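Local coordinates for RidA family protein (Psychrobacter sp. MES7-P7E, PDB 6L8P) that probably hydrolyses reactive enamine and imine intermediates to release ammonia, working as a trimer, at residues A33-Y38 / E59-R64; Q73-I78 / A114-P119; V97-L102 / A106-V111. The protein carries 1 engineered substitution. One frame throughout, in Å; residues are numbered along the deposited sequence.

In the fold
Contact 1 (33-38 with 59-64) joins two surface loops flanking strands 41-44 and 47-54, and closes before the others begin. Contact 3 (97-102 with 106-111) is nested inside the loop closed by contact 2 (73-78 with 114-119). Contacts 2 and 3 share helix 105-115, their centres are about 13 Å apart, and F75 packs on V111. The centre of contact 1 lies about 19 Å from that of contact 2 and 20 Å from that of contact 3, yet R64 of contact 1 probably hydrogen-bonds Q73 of contact 2. Helix 105-115 thus meets helix 67-84 in contact 2 and strand 92-99 of the mixed sheet in contact 3, whereas contact 1 ties loops together near a subunit interface.

Contact 1 (A33-Y38 / E59-R64); sequences AAVGTY and ETMELR. Engineered in segment 59-64: E59 (natural residue Asp).
Successive turns of chi1, chi2 and chi3, each close to -60°, curl the M61 side chain back and set its terminal methyl CE against V35 and A33. The contact joins two loops of the chorismate mutase-like fold of the RidA family: segment 59-64 lies in the passage from strand 47-54 into helix 67-84, while 33-38 belongs to the link between strands 23-26 and 41-44. It shows how one long, flexible residue can span a gap between backbones that stay well separated, A33 and M61 being 7.9 Å apart at their CA atoms. M61 CE lies 3.5 Å from V35 CG1, a tight carbon pair, and the two side chains cross obliquely. The same methyl rests 3.5 Å from the carbonyl O of A33, so it fits into the corner between that oxygen and the valine. No hydrogen bond crosses between the loops; the join is a van der Waals one at the surface, with F56 packing on both V35 and M61.

Each loop is shaped by its own bonds. T60 OG1 accepts from E62 N at 3.2 Å, an ST turn that folds the backbone round M61. In the other loop T37 is the centre of an inverse gamma turn, and its OG1 is hydrogen-bonded to N109 O of a second subunit, while V35 packs on F105 of that subunit. A bound malonate ion, probably from the crystallisation liquor, has its nearest atom about 3 Å from the V35 side chain. One face of the Y38 ring is covered by A34 CB, offset toward the rim, and the Y38 hydroxyl OH accepts a nearly straight bond (166°) from V35 N, 3.0 Å away.

Contact 2 (Q73-I78 / A114-P119); sequences QVFENI and ANLSEP
F75 and N115 carry most of this contact, with L116 as a smaller third partner. It is a helix-to-helix join in the chorismate mutase-like alpha+beta fold of the RidA family: F75 comes from the middle of helix 67-84, N115 is the last residue of helix 105-115, and L116 is the first to leave helical geometry. The principle illustrated is that an amide can stack in parallel on an aromatic ring, offset toward one end, while keeping its hydrogen bonding elsewhere. The N115 amide plane is turned only 8° from that of the F75 ring and is displaced over the CG end, N115 CG lying 3.8 Å from F75 CG. The atom over the ring face is N115 CB, which supplies a CH-pi contact 4.0 Å from the F75 centroid and 23° off the normal, shifted toward the rim beside F75 CD1. Past the CG end of the ring, N115 OD1 lies 3.7 Å from F75 CB. The amide nitrogen ND2 gives its hydrogen bond to V111 O, back along its own helix, which helps to fix the rotation of the amide.

F75 also meets the ring of F112 edge-to-face. L116 completes the join: a chi1 of -61° turns its branched end toward the phenyl, where methyl CD2 arrives obliquely and stops 4.1 Å from F75 CE1. Replacing F75 by an alanine is likely to leave the N115 amide without its aromatic platform and L116 CD2 without this partner, opening a gap between the helices. On the same helix as F75, Q73 NE2 donates to N77 OD1 across one turn at 3.0 Å, approaching from above the carbonyl plane.

Contact 3 (V97-L102 / A106-V111); sequences VSLTDL and AVLNEV
L108 meets V97 and L99 where helix 105-115 is laid against strand 92-99, within the beta-alpha-beta unit that this helix completes by leading on to strand 122-127, the parallel neighbour of 92-99. The helical segment is a worked example of how one face of a helix is given to the sheet while its other faces turn elsewhere. At A106 the methyl points away from the strand. V107, next along, packs on F67 of helix 67-84 instead.

The third residue, L108, carries the contact. Its CG stands anti to the backbone N (chi1 175°), which sends the branched end across to the strand. Both methyls bear on one group there: CD1 lies 3.9 Å from V97 CG1 and CD2 4.0 Å from the same atom, so the leucine fork straddles the valine methyl as the two side chains run antiparallel alongside each other. L99 is met more loosely, its CD2 being 4.4 Å from L108 CD1. F67 and R123 also touch L108, and I139 backs V97 from strand 137-144.

One residue on, N109 uses its OD1 to accept from R123 NH1, and it packs on G36 of a third subunit. E110 N and V111 N close the helical turns back to the carbonyls of A106 and V107, and the V111 side chain goes to F75. With three buried aliphatic side chains, the hold between these segments is by apolar burial alone, which probably tolerates small shifts, while N109 to R123 adds a directional bond to the neighbouring strand.

Contact 1 (A33-Y38 / E59-R64)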
loop_
_atom_site.group_PDB
_atom_site.type_symbol
_atom_site.label_atom_id
_atom_site.label_comp_id
_atom_site.label_asym_id
_atom_site.label_seq_id
_atom_site.Cartn_x
_atom_site.Cartn_y
_atom_site.Cartn_z
ATOM N N ALA A 33 2.606 -12.708 -17.076
ATOM C CA ALA A 33 2.455 -11.427 -17.751
ATOM C C ALA A 33 1.460 -10.560 -17.005
ATOM O O ALA A 33 0.524 -11.060 -16.388
ATOM C CB ALA A 33 1.949 -11.646 -19.184
ATOM N N ALA A 34 1.660 -9.241 -17.064
ATOM C CA ALA A 34 0.705 -8.350 -16.405
ATOM C C ALA A 34 -0.696 -8.556 -16.977
ATOM O O ALA A 34 -0.849 -8.698 -18.189
ATOM C CB ALA A 34 1.156 -6.904 -16.605
ATOM N N VAL A 35 -1.719 -8.542 -16.114
ATOM C CA VAL A 35 -3.107 -8.659 -16.556
ATOM C C VAL A 35 -3.760 -7.294 -16.668
ATOM O O VAL A 35 -4.977 -7.197 -16.846
ATOM C CB VAL A 35 -3.936 -9.588 -15.658
ATOM C CG1 VAL A 35 -3.289 -10.991 -15.651
ATOM C CG2 VAL A 35 -4.006 -9.083 -14.226
ATOM N N GLY A 36 -2.974 -6.248 -16.595
ATOM C CA GLY A 36 -3.471 -4.896 -16.751
ATOM C C GLY A 36 -2.320 -4.011 -17.196
ATOM O O GLY A 36 -1.278 -4.490 -17.648
ATOM N N THR A 37 -2.513 -2.694 -17.066
ATOM C CA THR A 37 -1.590 -1.722 -17.634
ATOM C C THR A 37 -0.519 -1.425 -16.593
ATOM O O THR A 37 -0.562 -0.412 -15.889
ATOM C CB THR A 37 -2.349 -0.459 -18.045
ATOM O OG1 THR A 37 -3.488 -0.857 -18.819
ATOM C CG2 THR A 37 -1.452 0.443 -18.856
ATOM N N TYR A 38 0.454 -2.343 -16.494
ATOM C CA TYR A 38 1.535 -2.227 -15.511
ATOM C C TYR A 38 2.699 -3.124 -15.926
ATOM O O TYR A 38 2.545 -4.018 -16.770
ATOM C CB TYR A 38 1.070 -2.596 -14.074
ATOM C CG TYR A 38 0.548 -3.997 -13.865
ATOM C CD1 TYR A 38 -0.797 -4.277 -14.032
ATOM C CD2 TYR A 38 1.394 -5.012 -13.473
ATOM C CE1 TYR A 38 -1.297 -5.550 -13.848
ATOM C CE2 TYR A 38 0.912 -6.294 -13.251
ATOM C CZ TYR A 38 -0.431 -6.557 -13.460
ATOM O OH TYR A 38 -0.911 -7.842 -13.275
ATOM N N GLU A 59 2.820 -19.697 -17.261
ATOM C CA GLU A 59 2.683 -20.063 -18.673
ATOM C C GLU A 59 1.234 -20.092 -19.109
ATOM O O GLU A 59 0.892 -19.627 -20.207
ATOM C CB GLU A 59 3.315 -21.434 -18.909
ATOM C CG GLU A 59 4.826 -21.407 -18.759
ATOM C CD GLU A 59 5.523 -21.201 -20.090
ATOM O OE1 GLU A 59 4.979 -21.653 -21.125
ATOM O OE2 GLU A 59 6.607 -20.576 -20.108
ATOM N N THR A 60 0.369 -20.615 -18.265
ATOM C CA THR A 60 -1.013 -20.800 -18.681
ATOM C C THR A 60 -1.899 -19.628 -18.317
ATOM O O THR A 60 -3.022 -19.526 -18.844
ATOM C CB THR A 60 -1.636 -22.054 -18.063
ATOM O OG1 THR A 60 -1.828 -21.844 -16.641
ATOM C CG2 THR A 60 -0.776 -23.309 -18.324
ATOM N N MET A 61 -1.425 -18.764 -17.398
ATOM C CA MET A 61 -2.222 -17.665 -16.830
ATOM C C MET A 61 -3.514 -18.141 -16.186
ATOM O O MET A 61 -4.472 -17.371 -16.078
ATOM C CB MET A 61 -2.511 -16.568 -17.872
ATOM C CG MET A 61 -1.216 -15.926 -18.428
ATOM S SD MET A 61 -0.301 -15.106 -17.052
ATOM C CE MET A 61 -1.503 -13.889 -16.461
ATOM N N GLU A 62 -3.547 -19.379 -15.685
ATOM C CA GLU A 62 -4.677 -19.877 -14.919
ATOM C C GLU A 62 -4.309 -19.870 -13.445
ATOM O O GLU A 62 -3.196 -20.244 -13.078
ATOM C CB GLU A 62 -5.065 -21.295 -15.346
ATOM C CG GLU A 62 -5.458 -21.333 -16.822
ATOM C CD GLU A 62 -5.662 -22.744 -17.341
ATOM O OE1 GLU A 62 -5.588 -22.914 -18.573
ATOM O OE2 GLU A 62 -5.883 -23.679 -16.534
ATOM N N LEU A 63 -5.258 -19.464 -12.610
ATOM C CA LEU A 63 -5.061 -19.540 -11.160
ATOM C C LEU A 63 -4.954 -20.978 -10.680
ATOM O O LEU A 63 -5.707 -21.859 -11.114
ATOM C CB LEU A 63 -6.237 -18.876 -10.444
ATOM C CG LEU A 63 -6.332 -17.368 -10.615
ATOM C CD1 LEU A 63 -7.711 -16.919 -10.172
ATOM C CD2 LEU A 63 -5.229 -16.711 -9.768
ATOM N N ARG A 64 -4.021 -21.221 -9.765
ATOM C CA ARG A 64 -3.961 -22.518 -9.098
ATOM C C ARG A 64 -5.232 -22.762 -8.292
ATOM O O ARG A 64 -5.995 -21.842 -7.963
ATOM C CB ARG A 64 -2.742 -22.573 -8.180
ATOM C CG ARG A 64 -1.424 -22.351 -8.869
ATOM C CD ARG A 64 -1.059 -23.499 -9.804
ATOM N NE ARG A 64 0.308 -23.344 -10.291
ATOM C CZ ARG A 64 0.830 -24.025 -11.315
ATOM N NH1 ARG A 64 0.086 -24.911 -11.981
ATOM N NH2 ARG A 64 2.101 -23.822 -11.671
#

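Contact 2 (Q73-I78 / A114-P119)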
loop_
_atom_site.group_PDB
_atom_site.type_symbol
_atom_site.label_atom_id
_atom_site.label_comp_id
_atom_site.label_asym_id
_atom_site.label_seq_id
_atom_site.Cartn_x
_atom_site.Cartn_y
_atom_site.Cartn_z
ATOM N N GLN A 73 2.145 -20.302 -5.257
ATOM C CA GLN A 73 2.438 -19.812 -6.597
ATOM C C GLN A 73 2.777 -18.325 -6.585
ATOM O O GLN A 73 3.678 -17.883 -7.302
ATOM C CB GLN A 73 1.238 -20.092 -7.505
ATOM C CG GLN A 73 1.479 -19.667 -8.981
ATOM C CD GLN A 73 2.540 -20.547 -9.638
ATOM O OE1 GLN A 73 2.391 -21.786 -9.643
ATOM N NE2 GLN A 73 3.635 -19.961 -10.078
ATOM N N VAL A 74 2.096 -17.540 -5.736
ATOM C CA VAL A 74 2.448 -16.127 -5.600
ATOM C C VAL A 74 3.894 -15.988 -5.173
ATOM O O VAL A 74 4.639 -15.171 -5.727
ATOM C CB VAL A 74 1.509 -15.429 -4.590
ATOM C CG1 VAL A 74 2.093 -14.065 -4.187
ATOM C CG2 VAL A 74 0.114 -15.236 -5.173
ATOM N N PHE A 75 4.323 -16.810 -4.208
ATOM C CA PHE A 75 5.729 -16.753 -3.801
ATOM C C PHE A 75 6.680 -17.140 -4.940
ATOM O O PHE A 75 7.729 -16.513 -5.117
ATOM C CB PHE A 75 5.963 -17.619 -2.549
ATOM C CG PHE A 75 5.840 -16.834 -1.253
ATOM C CD1 PHE A 75 6.860 -15.988 -0.839
ATOM C CD2 PHE A 75 4.663 -16.864 -0.544
ATOM C CE1 PHE A 75 6.720 -15.219 0.367
ATOM C CE2 PHE A 75 4.491 -16.119 0.619
ATOM C CZ PHE A 75 5.545 -15.293 1.079
ATOM N N GLU A 76 6.327 -18.156 -5.745
ATOM C CA GLU A 76 7.194 -18.489 -6.884
ATOM C C GLU A 76 7.274 -17.329 -7.879
ATOM O O GLU A 76 8.352 -17.015 -8.429
ATOM C CB GLU A 76 6.674 -19.754 -7.578
ATOM C CG GLU A 76 6.774 -21.004 -6.681
ATOM C CD GLU A 76 8.211 -21.219 -6.169
ATOM O OE1 GLU A 76 9.156 -21.110 -6.986
ATOM O OE2 GLU A 76 8.403 -21.484 -4.954
ATOM N N ASN A 77 6.125 -16.674 -8.122
ATOM C CA ASN A 77 6.080 -15.530 -9.029
ATOM C C ASN A 77 6.916 -14.351 -8.517
ATOM O O ASN A 77 7.692 -13.731 -9.264
ATOM C CB ASN A 77 4.614 -15.135 -9.249
ATOM C CG ASN A 77 3.817 -16.223 -9.981
ATOM O OD1 ASN A 77 4.411 -17.124 -10.567
ATOM N ND2 ASN A 77 2.463 -16.136 -9.937
ATOM N N ILE A 78 6.794 -14.049 -7.221
ATOM C CA ILE A 78 7.600 -12.984 -6.641
ATOM C C ILE A 78 9.074 -13.330 -6.712
ATOM O O ILE A 78 9.884 -12.483 -7.081
ATOM C CB ILE A 78 7.147 -12.700 -5.198
ATOM C CG1 ILE A 78 5.726 -12.108 -5.217
ATOM C CG2 ILE A 78 8.114 -11.720 -4.516
ATOM C CD1 ILE A 78 5.134 -11.956 -3.794
ATOM N N ALA A 114 7.473 -21.164 5.247
ATOM C CA ALA A 114 8.089 -22.130 4.345
ATOM C C ALA A 114 8.959 -21.455 3.297
ATOM O O ALA A 114 9.919 -22.061 2.795
ATOM C CB ALA A 114 7.003 -22.970 3.669
ATOM N N ASN A 115 8.669 -20.197 2.960
ATOM C CA ASN A 115 9.346 -19.557 1.860
ATOM C C ASN A 115 10.375 -18.519 2.268
ATOM O O ASN A 115 11.103 -18.032 1.397
ATOM C CB ASN A 115 8.300 -18.899 0.928
ATOM C CG ASN A 115 7.619 -19.897 0.017
ATOM O OD1 ASN A 115 8.148 -20.202 -1.049
ATOM N ND2 ASN A 115 6.464 -20.407 0.411
ATOM N N LEU A 116 10.447 -18.161 3.554
ATOM C CA LEU A 116 11.252 -17.029 3.990
ATOM C C LEU A 116 12.127 -17.476 5.140
ATOM O O LEU A 116 11.751 -18.373 5.893
ATOM C CB LEU A 116 10.384 -15.842 4.492
ATOM C CG LEU A 116 9.434 -15.245 3.433
ATOM C CD1 LEU A 116 8.427 -14.345 4.162
ATOM C CD2 LEU A 116 10.196 -14.498 2.345
ATOM N N SER A 117 13.273 -16.816 5.277
ATOM C CA SER A 117 14.106 -16.958 6.463
ATOM C C SER A 117 14.154 -15.636 7.213
ATOM O O SER A 117 14.056 -14.555 6.621
ATOM C CB SER A 117 15.519 -17.395 6.091
ATOM O OG SER A 117 16.097 -16.493 5.151
ATOM N N GLU A 118 14.303 -15.745 8.528
ATOM C CA GLU A 118 14.468 -14.565 9.359
ATOM C C GLU A 118 15.711 -13.765 8.957
ATOM O O GLU A 118 16.693 -14.314 8.432
ATOM C CB GLU A 118 14.572 -14.970 10.822
ATOM C CG GLU A 118 13.328 -15.589 11.345
ATOM C CD GLU A 118 13.491 -16.180 12.724
ATOM O OE1 GLU A 118 14.109 -17.261 12.842
ATOM O OE2 GLU A 118 12.992 -15.562 13.687
ATOM N N PRO A 119 15.700 -12.448 9.191
ATOM C CA PRO A 119 14.532 -11.723 9.731
ATOM C C PRO A 119 13.409 -11.552 8.681
ATOM O O PRO A 119 13.725 -11.348 7.512
ATOM C CB PRO A 119 15.128 -10.378 10.114
ATOM C CG PRO A 119 16.212 -10.165 9.068
ATOM C CD PRO A 119 16.803 -11.545 8.819
#

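Contact 3 (V97-L102 / A106-V111)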
loop_
_atom_site.group_PDB
_atom_site.type_symbol
_atom_site.label_atom_id
_atom_site.label_comp_id
_atom_site.label_asym_id
_atom_site.label_seq_id
_atom_site.Cartn_x
_atom_site.Cartn_y
_atom_site.Cartn_z
ATOM N N VAL A 97 -0.258 -7.834 1.849
ATOM C CA VAL A 97 -1.060 -9.012 1.519
ATOM C C VAL A 97 -2.536 -8.636 1.477
ATOM O O VAL A 97 -3.062 -8.054 2.439
ATOM C CB VAL A 97 -0.862 -10.113 2.556
ATOM C CG1 VAL A 97 -1.704 -11.325 2.195
ATOM C CG2 VAL A 97 0.654 -10.502 2.660
ATOM N N SER A 98 -3.217 -9.007 0.384
ATOM C CA SER A 98 -4.662 -8.867 0.276
ATOM C C SER A 98 -5.265 -10.257 0.147
ATOM O O SER A 98 -4.895 -11.013 -0.757
ATOM C CB SER A 98 -5.030 -8.018 -0.938
ATOM O OG SER A 98 -4.340 -6.758 -0.921
ATOM N N LEU A 99 -6.160 -10.606 1.066
ATOM C CA LEU A 99 -6.860 -11.891 1.077
ATOM C C LEU A 99 -8.335 -11.667 0.809
ATOM O O LEU A 99 -8.889 -10.652 1.224
ATOM C CB LEU A 99 -6.759 -12.583 2.446
ATOM C CG LEU A 99 -5.326 -12.835 2.917
ATOM C CD1 LEU A 99 -5.403 -13.435 4.304
ATOM C CD2 LEU A 99 -4.720 -13.814 1.980
ATOM N N THR A 100 -9.014 -12.663 0.190
ATOM C CA THR A 100 -10.472 -12.550 0.164
ATOM C C THR A 100 -11.129 -13.236 1.363
ATOM O O THR A 100 -12.344 -13.058 1.582
ATOM C CB THR A 100 -11.042 -13.092 -1.158
ATOM O OG1 THR A 100 -10.491 -14.388 -1.411
ATOM C CG2 THR A 100 -10.682 -12.187 -2.343
ATOM N N ASP A 101 -10.368 -13.984 2.169
ATOM C CA ASP A 101 -10.943 -14.643 3.353
ATOM C C ASP A 101 -9.882 -14.742 4.436
ATOM O O ASP A 101 -8.917 -15.486 4.271
ATOM C CB ASP A 101 -11.435 -16.042 2.977
ATOM C CG ASP A 101 -12.247 -16.688 4.082
ATOM O OD1 ASP A 101 -12.279 -16.150 5.224
ATOM O OD2 ASP A 101 -12.888 -17.737 3.791
ATOM N N LEU A 102 -10.044 -13.991 5.532
ATOM C CA LEU A 102 -9.040 -14.067 6.597
ATOM C C LEU A 102 -9.042 -15.411 7.312
ATOM O O LEU A 102 -8.121 -15.656 8.101
ATOM C CB LEU A 102 -9.245 -12.908 7.600
ATOM C CG LEU A 102 -8.403 -11.684 7.235
ATOM C CD1 LEU A 102 -8.938 -10.450 7.993
ATOM C CD2 LEU A 102 -6.921 -11.872 7.515
ATOM N N ALA A 106 -4.020 -18.351 8.922
ATOM C CA ALA A 106 -3.069 -19.311 9.479
ATOM C C ALA A 106 -2.239 -19.947 8.378
ATOM O O ALA A 106 -1.005 -20.004 8.472
ATOM C CB ALA A 106 -3.811 -20.379 10.296
ATOM N N VAL A 107 -2.889 -20.378 7.282
ATOM C CA VAL A 107 -2.114 -20.999 6.224
ATOM C C VAL A 107 -1.217 -19.969 5.527
ATOM O O VAL A 107 -0.093 -20.297 5.137
ATOM C CB VAL A 107 -3.062 -21.714 5.245
ATOM C CG1 VAL A 107 -2.301 -22.238 4.040
ATOM C CG2 VAL A 107 -3.745 -22.856 5.966
ATOM N N LEU A 108 -1.664 -18.705 5.419
ATOM C CA LEU A 108 -0.787 -17.656 4.901
ATOM C C LEU A 108 0.510 -17.602 5.699
ATOM O O LEU A 108 1.613 -17.596 5.132
ATOM C CB LEU A 108 -1.507 -16.298 4.988
ATOM C CG LEU A 108 -0.666 -15.079 4.580
ATOM C CD1 LEU A 108 -0.661 -14.988 3.036
ATOM C CD2 LEU A 108 -1.164 -13.794 5.250
ATOM N N ASN A 109 0.375 -17.608 7.031
ATOM C CA ASN A 109 1.574 -17.495 7.849
ATOM C C ASN A 109 2.463 -18.722 7.673
ATOM O O ASN A 109 3.695 -18.583 7.606
ATOM C CB ASN A 109 1.171 -17.258 9.306
ATOM C CG ASN A 109 0.613 -15.845 9.533
ATOM O OD1 ASN A 109 1.102 -14.874 8.934
ATOM N ND2 ASN A 109 -0.379 -15.720 10.415
ATOM N N GLU A 110 1.857 -19.898 7.463
ATOM C CA GLU A 110 2.644 -21.109 7.222
ATOM C C GLU A 110 3.409 -21.033 5.906
ATOM O O GLU A 110 4.595 -21.400 5.837
ATOM C CB GLU A 110 1.733 -22.332 7.237
ATOM C CG GLU A 110 1.180 -22.661 8.606
ATOM C CD GLU A 110 0.188 -23.817 8.571
ATOM O OE1 GLU A 110 0.025 -24.442 7.494
ATOM O OE2 GLU A 110 -0.427 -24.092 9.625
ATOM N N VAL A 111 2.758 -20.538 4.845
ATOM C CA VAL A 111 3.435 -20.431 3.567
ATOM C C VAL A 111 4.571 -19.429 3.663
ATOM O O VAL A 111 5.650 -19.646 3.095
ATOM C CB VAL A 111 2.411 -20.049 2.471
ATOM C CG1 VAL A 111 3.103 -19.717 1.154
ATOM C CG2 VAL A 111 1.404 -21.212 2.285
#